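Local coordinates for protein dipeptidase AC. Metallo peptidase. MEROPS family M19 (Rhodobacter sphaeroides, PDB 3LY0) that probably hydrolyses dipeptides at a two-zinc centre in a TIM-barrel fold, and binds a phosphinate mimic of L-Ala-D-Ala, at residues M280-V285 and L322-A327; R287-L292 and H332-P337; A327-H332 and P337-L342. One frame throughout, in Å; residues are numbered along the deposited sequence.

Interaction 1. Residues M280-V285 and L322-A327; sequences MGWEPV and LPALQA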
loop_
_atom_site.group_PDB
_atom_site.type_symbol
_atom_site.label_atom_id
_atom_site.label_comp_id
_atom_site.label_asym_id
_atom_site.label_seq_id
_atom_site.Cartn_x
_atom_site.Cartn_y
_atom_site.Cartn_z
ATOM N N MET A 280 -17.075 -9.692 -9.691
ATOM C CA MET A 280 -16.528 -10.869 -9.040
ATOM C C MET A 280 -17.192 -10.983 -7.679
ATOM O O MET A 280 -17.824 -10.041 -7.207
ATOM C CB MET A 280 -15.014 -10.727 -8.856
ATOM C CG MET A 280 -14.600 -9.492 -8.032
ATOM S SD MET A 280 -12.798 -9.246 -7.869
ATOM C CE MET A 280 -12.380 -10.436 -6.612
ATOM N N GLY A 281 -17.035 -12.140 -7.046
ATOM C CA GLY A 281 -17.609 -12.362 -5.733
ATOM C C GLY A 281 -16.557 -12.387 -4.641
ATOM O O GLY A 281 -15.422 -11.940 -4.839
ATOM N N TRP A 282 -16.934 -12.910 -3.481
ATOM C CA TRP A 282 -16.020 -12.979 -2.337
ATOM C C TRP A 282 -14.972 -14.096 -2.439
ATOM O O TRP A 282 -13.933 -14.034 -1.777
ATOM C CB TRP A 282 -16.803 -13.133 -1.028
ATOM C CG TRP A 282 -17.679 -11.977 -0.713
ATOM C CD1 TRP A 282 -19.044 -11.987 -0.609
ATOM C CD2 TRP A 282 -17.268 -10.626 -0.462
ATOM N NE1 TRP A 282 -19.502 -10.732 -0.301
ATOM C CE2 TRP A 282 -18.434 -9.875 -0.213
ATOM C CE3 TRP A 282 -16.029 -9.978 -0.430
ATOM C CZ2 TRP A 282 -18.401 -8.512 0.068
ATOM C CZ3 TRP A 282 -16.001 -8.623 -0.146
ATOM C CH2 TRP A 282 -17.174 -7.907 0.094
ATOM N N GLU A 283 -15.242 -15.129 -3.236
ATOM C CA GLU A 283 -14.356 -16.293 -3.287
ATOM C C GLU A 283 -12.872 -15.952 -3.493
ATOM O O GLU A 283 -12.013 -16.487 -2.795
ATOM C CB GLU A 283 -14.785 -17.288 -4.380
ATOM C CG GLU A 283 -16.161 -17.920 -4.257
ATOM C CD GLU A 283 -16.454 -18.849 -5.433
ATOM O OE1 GLU A 283 -15.594 -18.948 -6.339
ATOM O OE2 GLU A 283 -17.534 -19.482 -5.461
ATOM N N PRO A 284 -12.557 -15.087 -4.472
ATOM C CA PRO A 284 -11.128 -14.824 -4.690
ATOM C C PRO A 284 -10.483 -14.083 -3.520
ATOM O O PRO A 284 -9.306 -14.298 -3.222
ATOM C CB PRO A 284 -11.118 -13.943 -5.952
ATOM C CG PRO A 284 -12.431 -14.274 -6.643
ATOM C CD PRO A 284 -13.398 -14.481 -5.520
ATOM N N VAL A 285 -11.241 -13.213 -2.869
ATOM C CA VAL A 285 -10.728 -12.493 -1.704
ATOM C C VAL A 285 -10.346 -13.494 -0.611
ATOM O O VAL A 285 -9.255 -13.437 -0.052
ATOM C CB VAL A 285 -11.772 -11.509 -1.163
ATOM C CG1 VAL A 285 -11.284 -10.857 0.131
ATOM C CG2 VAL A 285 -12.098 -10.442 -2.218
ATOM N N LEU A 322 -16.239 -1.968 3.725
ATOM C CA LEU A 322 -15.470 -2.761 4.681
ATOM C C LEU A 322 -16.354 -3.658 5.557
ATOM O O LEU A 322 -15.991 -4.802 5.827
ATOM C CB LEU A 322 -14.553 -1.875 5.529
ATOM C CG LEU A 322 -13.378 -1.254 4.764
ATOM C CD1 LEU A 322 -12.618 -0.274 5.659
ATOM C CD2 LEU A 322 -12.438 -2.314 4.204
ATOM N N PRO A 323 -17.520 -3.151 5.998
ATOM C CA PRO A 323 -18.377 -4.052 6.781
ATOM C C PRO A 323 -18.854 -5.284 6.008
ATOM O O PRO A 323 -18.903 -6.377 6.581
ATOM C CB PRO A 323 -19.552 -3.152 7.190
ATOM C CG PRO A 323 -18.951 -1.768 7.251
ATOM C CD PRO A 323 -17.962 -1.747 6.090
ATOM N N ALA A 324 -19.200 -5.126 4.733
ATOM C CA ALA A 324 -19.592 -6.268 3.907
ATOM C C ALA A 324 -18.443 -7.265 3.758
ATOM O O ALA A 324 -18.651 -8.480 3.774
ATOM C CB ALA A 324 -20.076 -5.804 2.542
ATOM N N LEU A 325 -17.228 -6.746 3.597
ATOM C CA LEU A 325 -16.054 -7.605 3.524
ATOM C C LEU A 325 -15.909 -8.416 4.812
ATOM O O LEU A 325 -15.688 -9.636 4.781
ATOM C CB LEU A 325 -14.796 -6.756 3.273
ATOM C CG LEU A 325 -13.446 -7.460 3.453
ATOM C CD1 LEU A 325 -13.305 -8.653 2.528
ATOM C CD2 LEU A 325 -12.284 -6.486 3.229
ATOM N N GLN A 326 -16.057 -7.735 5.942
ATOM C CA GLN A 326 -15.950 -8.402 7.239
ATOM C C GLN A 326 -17.005 -9.493 7.402
ATOM O O GLN A 326 -16.712 -10.567 7.919
ATOM C CB GLN A 326 -16.023 -7.395 8.378
ATOM C CG GLN A 326 -14.786 -6.516 8.471
ATOM C CD GLN A 326 -14.812 -5.606 9.676
ATOM O OE1 GLN A 326 -15.415 -5.930 10.695
ATOM N NE2 GLN A 326 -14.154 -4.454 9.571
ATOM N N ALA A 327 -18.220 -9.228 6.933
ATOM C CA ALA A 327 -19.278 -10.235 6.983
ATOM C C ALA A 327 -18.929 -11.495 6.190
ATOM O O ALA A 327 -19.202 -12.622 6.633
ATOM C CB ALA A 327 -20.591 -9.652 6.490
#

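Interaction 2. Residues R287-L292 and H332-P337; sequences RHLDHL and HGYDEP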
loop_
_atom_site.group_PDB
_atom_site.type_symbol
_atom_site.label_atom_id
_atom_site.label_comp_id
_atom_site.label_asym_id
_atom_site.label_seq_id
_atom_site.Cartn_x
_atom_site.Cartn_y
_atom_site.Cartn_z
ATOM N N ARG A 287 -9.825 -16.702 -0.974
ATOM C CA ARG A 287 -8.810 -17.603 -1.475
ATOM C C ARG A 287 -7.432 -17.023 -1.163
ATOM O O ARG A 287 -6.558 -17.706 -0.638
ATOM C CB ARG A 287 -8.990 -17.763 -2.985
ATOM C CG ARG A 287 -8.304 -18.962 -3.589
ATOM C CD ARG A 287 -8.842 -19.214 -5.001
ATOM N NE ARG A 287 -10.307 -19.153 -5.049
ATOM C CZ ARG A 287 -11.015 -18.397 -5.892
ATOM N NH1 ARG A 287 -10.402 -17.627 -6.788
ATOM N NH2 ARG A 287 -12.344 -18.416 -5.846
ATOM N N HIS A 288 -7.237 -15.747 -1.482
ATOM C CA HIS A 288 -5.960 -15.104 -1.182
ATOM C C HIS A 288 -5.711 -15.008 0.315
ATOM O O HIS A 288 -4.610 -15.290 0.776
ATOM C CB HIS A 288 -5.887 -13.725 -1.823
ATOM C CG HIS A 288 -5.511 -13.761 -3.268
ATOM N ND1 HIS A 288 -4.200 -13.758 -3.701
ATOM C CD2 HIS A 288 -6.279 -13.840 -4.381
ATOM C CE1 HIS A 288 -4.180 -13.815 -5.022
ATOM N NE2 HIS A 288 -5.428 -13.855 -5.458
ATOM N N LEU A 289 -6.729 -14.614 1.072
ATOM C CA LEU A 289 -6.547 -14.497 2.522
ATOM C C LEU A 289 -6.182 -15.835 3.137
ATOM O O LEU A 289 -5.263 -15.916 3.943
ATOM C CB LEU A 289 -7.774 -13.907 3.208
ATOM C CG LEU A 289 -7.951 -12.399 3.072
ATOM C CD1 LEU A 289 -9.304 -11.990 3.627
ATOM C CD2 LEU A 289 -6.827 -11.648 3.790
ATOM N N ASP A 290 -6.879 -16.895 2.744
ATOM C CA ASP A 290 -6.553 -18.216 3.266
ATOM C C ASP A 290 -5.121 -18.586 2.947
ATOM O O ASP A 290 -4.406 -19.122 3.791
ATOM C CB ASP A 290 -7.453 -19.290 2.659
ATOM C CG ASP A 290 -8.828 -19.369 3.312
ATOM O OD1 ASP A 290 -9.061 -18.744 4.372
ATOM O OD2 ASP A 290 -9.685 -20.082 2.744
ATOM N N HIS A 291 -4.703 -18.338 1.711
ATOM C CA HIS A 291 -3.358 -18.720 1.303
ATOM C C HIS A 291 -2.308 -17.935 2.080
ATOM O O HIS A 291 -1.317 -18.497 2.551
ATOM C CB HIS A 291 -3.152 -18.542 -0.205
ATOM C CG HIS A 291 -1.899 -19.180 -0.712
ATOM N ND1 HIS A 291 -1.869 -20.475 -1.184
ATOM C CD2 HIS A 291 -0.632 -18.717 -0.802
ATOM C CE1 HIS A 291 -0.636 -20.778 -1.549
ATOM N NE2 HIS A 291 0.134 -19.728 -1.328
ATOM N N LEU A 292 -2.532 -16.633 2.211
ATOM C CA LEU A 292 -1.611 -15.779 2.958
ATOM C C LEU A 292 -1.556 -16.179 4.428
ATOM O O LEU A 292 -0.472 -16.320 4.990
ATOM C CB LEU A 292 -2.001 -14.307 2.818
ATOM C CG LEU A 292 -1.863 -13.730 1.403
ATOM C CD1 LEU A 292 -2.503 -12.355 1.338
ATOM C CD2 LEU A 292 -0.400 -13.639 1.004
ATOM N N HIS A 332 -16.970 -17.125 6.215
ATOM C CA HIS A 332 -15.964 -18.062 5.747
ATOM C C HIS A 332 -15.376 -18.856 6.913
ATOM O O HIS A 332 -14.754 -19.900 6.718
ATOM C CB HIS A 332 -14.858 -17.288 5.027
ATOM C CG HIS A 332 -13.912 -18.153 4.263
ATOM N ND1 HIS A 332 -14.308 -18.914 3.185
ATOM C CD2 HIS A 332 -12.578 -18.354 4.400
ATOM C CE1 HIS A 332 -13.262 -19.561 2.701
ATOM N NE2 HIS A 332 -12.202 -19.240 3.423
ATOM N N GLY A 333 -15.550 -18.341 8.122
ATOM C CA GLY A 333 -15.150 -19.071 9.313
ATOM C C GLY A 333 -14.082 -18.433 10.181
ATOM O O GLY A 333 -13.632 -19.036 11.159
ATOM N N TYR A 334 -13.658 -17.221 9.844
ATOM C CA TYR A 334 -12.657 -16.554 10.665
ATOM C C TYR A 334 -13.282 -16.118 11.984
ATOM O O TYR A 334 -14.255 -15.367 11.992
ATOM C CB TYR A 334 -12.083 -15.323 9.959
ATOM C CG TYR A 334 -11.313 -15.590 8.682
ATOM C CD1 TYR A 334 -10.966 -16.882 8.289
ATOM C CD2 TYR A 334 -10.908 -14.531 7.877
ATOM C CE1 TYR A 334 -10.252 -17.102 7.112
ATOM C CE2 TYR A 334 -10.206 -14.743 6.712
ATOM C CZ TYR A 334 -9.880 -16.021 6.328
ATOM O OH TYR A 334 -9.177 -16.200 5.156
ATOM N N ASP A 335 -12.719 -16.592 13.095
ATOM C CA ASP A 335 -13.224 -16.232 14.420
ATOM C C ASP A 335 -12.829 -14.808 14.814
ATOM O O ASP A 335 -12.022 -14.162 14.137
ATOM C CB ASP A 335 -12.779 -17.250 15.481
ATOM C CG ASP A 335 -11.271 -17.313 15.645
ATOM O OD1 ASP A 335 -10.604 -16.261 15.551
ATOM O OD2 ASP A 335 -10.750 -18.423 15.882
ATOM N N GLU A 336 -13.404 -14.316 15.905
ATOM C CA GLU A 336 -13.247 -12.919 16.284
ATOM C C GLU A 336 -11.808 -12.495 16.571
ATOM O O GLU A 336 -11.399 -11.410 16.164
ATOM C CB GLU A 336 -14.173 -12.555 17.453
ATOM C CG GLU A 336 -15.648 -12.578 17.081
ATOM C CD GLU A 336 -15.962 -11.728 15.860
ATOM O OE1 GLU A 336 -15.521 -10.561 15.810
ATOM O OE2 GLU A 336 -16.660 -12.223 14.950
ATOM N N PRO A 337 -11.042 -13.325 17.297
ATOM C CA PRO A 337 -9.655 -12.913 17.528
ATOM C C PRO A 337 -8.890 -12.785 16.210
ATOM O O PRO A 337 -8.098 -11.854 16.060
ATOM C CB PRO A 337 -9.087 -14.053 18.375
ATOM C CG PRO A 337 -10.283 -14.615 19.080
ATOM C CD PRO A 337 -11.410 -14.510 18.096
#

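Interaction 3. Residues A327-H332 and P337-L342; sequences AAMRAH and PLMRKL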
loop_
_atom_site.group_PDB
_atom_site.type_symbol
_atom_site.label_atom_id
_atom_site.label_comp_id
_atom_site.label_asym_id
_atom_site.label_seq_id
_atom_site.Cartn_x
_atom_site.Cartn_y
_atom_site.Cartn_z
ATOM N N ALA A 327 -18.220 -9.228 6.933
ATOM C CA ALA A 327 -19.278 -10.235 6.983
ATOM C C ALA A 327 -18.929 -11.495 6.190
ATOM O O ALA A 327 -19.202 -12.622 6.633
ATOM C CB ALA A 327 -20.591 -9.652 6.490
ATOM N N ALA A 328 -18.341 -11.317 5.007
ATOM C CA ALA A 328 -17.911 -12.455 4.199
ATOM C C ALA A 328 -16.792 -13.230 4.890
ATOM O O ALA A 328 -16.752 -14.464 4.855
ATOM C CB ALA A 328 -17.473 -11.999 2.799
ATOM N N MET A 329 -15.871 -12.495 5.509
ATOM C CA MET A 329 -14.765 -13.122 6.216
ATOM C C MET A 329 -15.285 -13.958 7.388
ATOM O O MET A 329 -14.829 -15.074 7.612
ATOM C CB MET A 329 -13.764 -12.060 6.689
ATOM C CG MET A 329 -13.112 -11.286 5.526
ATOM S SD MET A 329 -12.143 -9.822 6.019
ATOM C CE MET A 329 -10.868 -10.588 7.029
ATOM N N ARG A 330 -16.246 -13.417 8.120
ATOM C CA ARG A 330 -16.835 -14.148 9.242
ATOM C C ARG A 330 -17.566 -15.397 8.758
ATOM O O ARG A 330 -17.436 -16.476 9.350
ATOM C CB ARG A 330 -17.792 -13.260 10.030
ATOM C CG ARG A 330 -17.102 -12.154 10.801
ATOM C CD ARG A 330 -18.045 -11.537 11.810
ATOM N NE ARG A 330 -17.348 -10.641 12.724
ATOM C CZ ARG A 330 -17.529 -9.328 12.754
ATOM N NH1 ARG A 330 -18.389 -8.760 11.919
ATOM N NH2 ARG A 330 -16.854 -8.588 13.619
ATOM N N ALA A 331 -18.331 -15.253 7.679
ATOM C CA ALA A 331 -19.084 -16.384 7.131
ATOM C C ALA A 331 -18.162 -17.507 6.666
ATOM O O ALA A 331 -18.522 -18.688 6.705
ATOM C CB ALA A 331 -19.993 -15.932 5.987
ATOM N N HIS A 332 -16.970 -17.125 6.215
ATOM C CA HIS A 332 -15.964 -18.062 5.747
ATOM C C HIS A 332 -15.376 -18.856 6.913
ATOM O O HIS A 332 -14.754 -19.900 6.718
ATOM C CB HIS A 332 -14.858 -17.288 5.027
ATOM C CG HIS A 332 -13.912 -18.153 4.263
ATOM N ND1 HIS A 332 -14.308 -18.914 3.185
ATOM C CD2 HIS A 332 -12.578 -18.354 4.400
ATOM C CE1 HIS A 332 -13.262 -19.561 2.701
ATOM N NE2 HIS A 332 -12.202 -19.240 3.423
ATOM N N PRO A 337 -11.042 -13.325 17.297
ATOM C CA PRO A 337 -9.655 -12.913 17.528
ATOM C C PRO A 337 -8.890 -12.785 16.210
ATOM O O PRO A 337 -8.098 -11.854 16.060
ATOM C CB PRO A 337 -9.087 -14.053 18.375
ATOM C CG PRO A 337 -10.283 -14.615 19.080
ATOM C CD PRO A 337 -11.410 -14.510 18.096
ATOM N N LEU A 338 -9.123 -13.703 15.279
ATOM C CA LEU A 338 -8.467 -13.628 13.980
ATOM C C LEU A 338 -8.939 -12.385 13.229
ATOM O O LEU A 338 -8.128 -11.669 12.646
ATOM C CB LEU A 338 -8.712 -14.893 13.158
ATOM C CG LEU A 338 -8.133 -14.855 11.737
ATOM C CD1 LEU A 338 -6.634 -14.597 11.752
ATOM C CD2 LEU A 338 -8.438 -16.156 11.004
ATOM N N MET A 339 -10.242 -12.111 13.262
ATOM C CA MET A 339 -10.764 -10.905 12.622
ATOM C C MET A 339 -10.072 -9.635 13.146
ATOM O O MET A 339 -9.732 -8.739 12.375
ATOM C CB MET A 339 -12.276 -10.784 12.810
ATOM C CG MET A 339 -13.088 -11.831 12.074
ATOM S SD MET A 339 -13.044 -11.686 10.266
ATOM C CE MET A 339 -13.630 -10.005 10.028
ATOM N N ARG A 340 -9.865 -9.535 14.456
ATOM C CA ARG A 340 -9.212 -8.354 15.008
ATOM C C ARG A 340 -7.764 -8.231 14.526
ATOM O O ARG A 340 -7.284 -7.129 14.221
ATOM C CB ARG A 340 -9.284 -8.353 16.537
ATOM C CG ARG A 340 -10.703 -8.135 17.040
ATOM C CD ARG A 340 -10.729 -7.867 18.538
ATOM N NE ARG A 340 -10.357 -9.045 19.316
ATOM C CZ ARG A 340 -11.214 -9.987 19.698
ATOM N NH1 ARG A 340 -12.495 -9.901 19.365
ATOM N NH2 ARG A 340 -10.790 -11.021 20.408
ATOM N N LYS A 341 -7.079 -9.366 14.451
ATOM C CA LYS A 341 -5.716 -9.391 13.913
ATOM C C LYS A 341 -5.676 -8.882 12.469
ATOM O O LYS A 341 -4.860 -8.015 12.131
ATOM C CB LYS A 341 -5.127 -10.800 13.985
ATOM C CG LYS A 341 -4.787 -11.263 15.394
ATOM C CD LYS A 341 -4.269 -12.683 15.349
ATOM C CE LYS A 341 -3.901 -13.195 16.731
ATOM N NZ LYS A 341 -3.214 -14.512 16.636
ATOM N N LEU A 342 -6.548 -9.434 11.628
ATOM C CA LEU A 342 -6.564 -9.102 10.208
ATOM C C LEU A 342 -7.005 -7.661 9.980
ATOM O O LEU A 342 -6.564 -7.006 9.036
ATOM C CB LEU A 342 -7.504 -10.043 9.454
ATOM C CG LEU A 342 -7.111 -11.514 9.491
ATOM C CD1 LEU A 342 -8.195 -12.344 8.839
ATOM C CD2 LEU A 342 -5.769 -11.742 8.787
#

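Interaction 1. Residues M280-V285 and L322-A327
The indole of Trp282 is the one flat group at work here, and it meets the helix of Ala324 and Leu325 obliquely, neither squarely with a face nor squarely with an edge. Its six-membered ring does the touching. CH2 of Trp282 comes down on the backbone, 3.6 Å from Leu325 CA, while its neighbour CZ2 lies 3.7 Å from Ala324 O. Ala324 CB also touches CZ2 of Trp282, more loosely, at 4.0 Å. Across the ring, CZ3 of Trp282 rests 3.8 Å from Leu325 CD1. That methyl is shared: Val285 CG1 also lies 3.8 Å from Leu325 CD1, so one methyl of the leucine touches both the indole and the valine. With CG of Leu325 turned away from its own backbone N (chi1 168°), the side chain leaves the helix nearly at right angles to its run and carries CD1 out to these two partners. Val285 likewise sends CG1, its branch opposite the backbone N (chi1 175°), forward to the leucine.

Behind this first layer, Leu325 continues onto Phe265, Val285 onto Leu270 of helix 267-270, and Trp282 onto Ile316. The contact thus joins the start of helix 283-296, which in the chain follows strand 260-263 and precedes strand 301-303, two parallel neighbours in the barrel, to helix 322-332 later on. Leu325 is about 12 Å, side chain to side chain, from the zinc ligand Asp306.

No hydrogen bond crosses between 280-285 and 322-327. With no polar pair across it, the contact is held by apolar packing and by the fit of the indole's six-membered ring against the backbone of Ala324 and Leu325.

Interaction 2. Residues R287-L292 and H332-P337
Leu289 meets Tyr334 with two parts of its side chain. Its CB lies 3.3 Å from Tyr334 OH, and its CD1, further out, is 4.2 Å from Tyr334 CE2, near the plane of the ring and at its edge. The leucine also packs on Leu263, Val301 and Met303, so the phenol is set against a side chain that reaches the barrel strands 260-263 and 301-303.

Asp290, the next residue along helix 283-296, uses both carboxylate oxygens. OD1 accepts the hydroxyl of Tyr334 at 2.7 Å from OH; the phenol stands above the carboxylate plane, 38° out of it, while OD1 itself lies in the plane of the tyrosine ring. OD2 takes the N-H of His332 on its syn side, somewhat out of the carboxylate plane, 2.7 Å from NE2, in a nearly straight bond of 170°. Carboxylate and imidazole are only modestly tilted against each other, and the oxygen lies almost in the ring plane.

The donors lie at and just after the C-terminal end of helix 322-332. There Gly333, at positive phi, closes the helix in a Schellman motif, and Asp335 is the N-cap of helix 336-354, its OD1 accepting from Leu338 N. With CG opposite the backbone N (chi1 -168°), the His332 ring is carried toward Asp290. The carboxylate would be expected to favour a charged imidazole. Were Asp290 replaced by an alanine, His332 NE2 and Tyr334 OH would probably lose their shared acceptor, and the imidazole would be freer to turn.

Interaction 3. Residues A327-H332 and P337-L342
Met329 and Met339 interlock at the centre of this contact, the sulfur of one against the base of the other. SD of Met339 lies 3.7 Å from Met329 CB, and the methyl CE of Met339 follows at 3.9 Å from the same CB. At the far end of its chain, Met329 places its own methyl CE 3.7 Å from Leu342 CD1. Returning to the sulfur, Met339 SD is also 4.1 Å from Met329 CE, so this one atom touches the root and the tip of the opposing methionine. The fold of Met339 makes that possible: its chain is bent twice (chi2 -68°, chi3 -57°), turning SD and CE back across the gap instead of along the helix. Met329 stays straighter and bends only at its last torsion, which swings CE over to the leucine.

The two helices form an alpha-alpha hairpin, joined by a short turn and running roughly antiparallel, with 142° between their directions in these segments. Their axes come no closer than 11.0 Å, a wide spacing for neighbouring helices, and here the bent chains of Met329 and Met339 span it.

Arg330 flanks the methionines. Its CG lies 4.1 Å from Met339 SD, and the rest of the chain, extended as far as NE, passes Met339 at about a right angle, bringing the guanidinium obliquely towards Met339 CG. What holds that end lies outside the two segments: NE makes a salt bridge with Glu336 OE2, and NH2 bonds the carbonyl of Asp5. Further out, Ile7 packs against both Arg330 and Met339. From helix 283-296, Leu289 packs on Met329 and Ile293 on Leu342.

The three contacts tie helix 283-296 to the hairpin of helices 322-332 and 336-354: interaction 1 joins its first turn and interaction 2 its middle to the hairpin, and interaction 3 holds the hairpin itself together. Interaction 1 runs into interaction 3 where Trp282 CG packs 3.5 Å from Ala328 CB. Interactions 2 and 3 are nearest, with centres about 6 Å apart, and meet where Tyr334 CD2 lies 3.6 Å from Leu342 CD1. None holds a zinc ligand. Interactions 1 and 2 each come within about 12 Å of a zinc-binding side chain, Leu325 of Asp306 and Leu289 of His233, side chain to side chain, while interaction 3 lies away from the site.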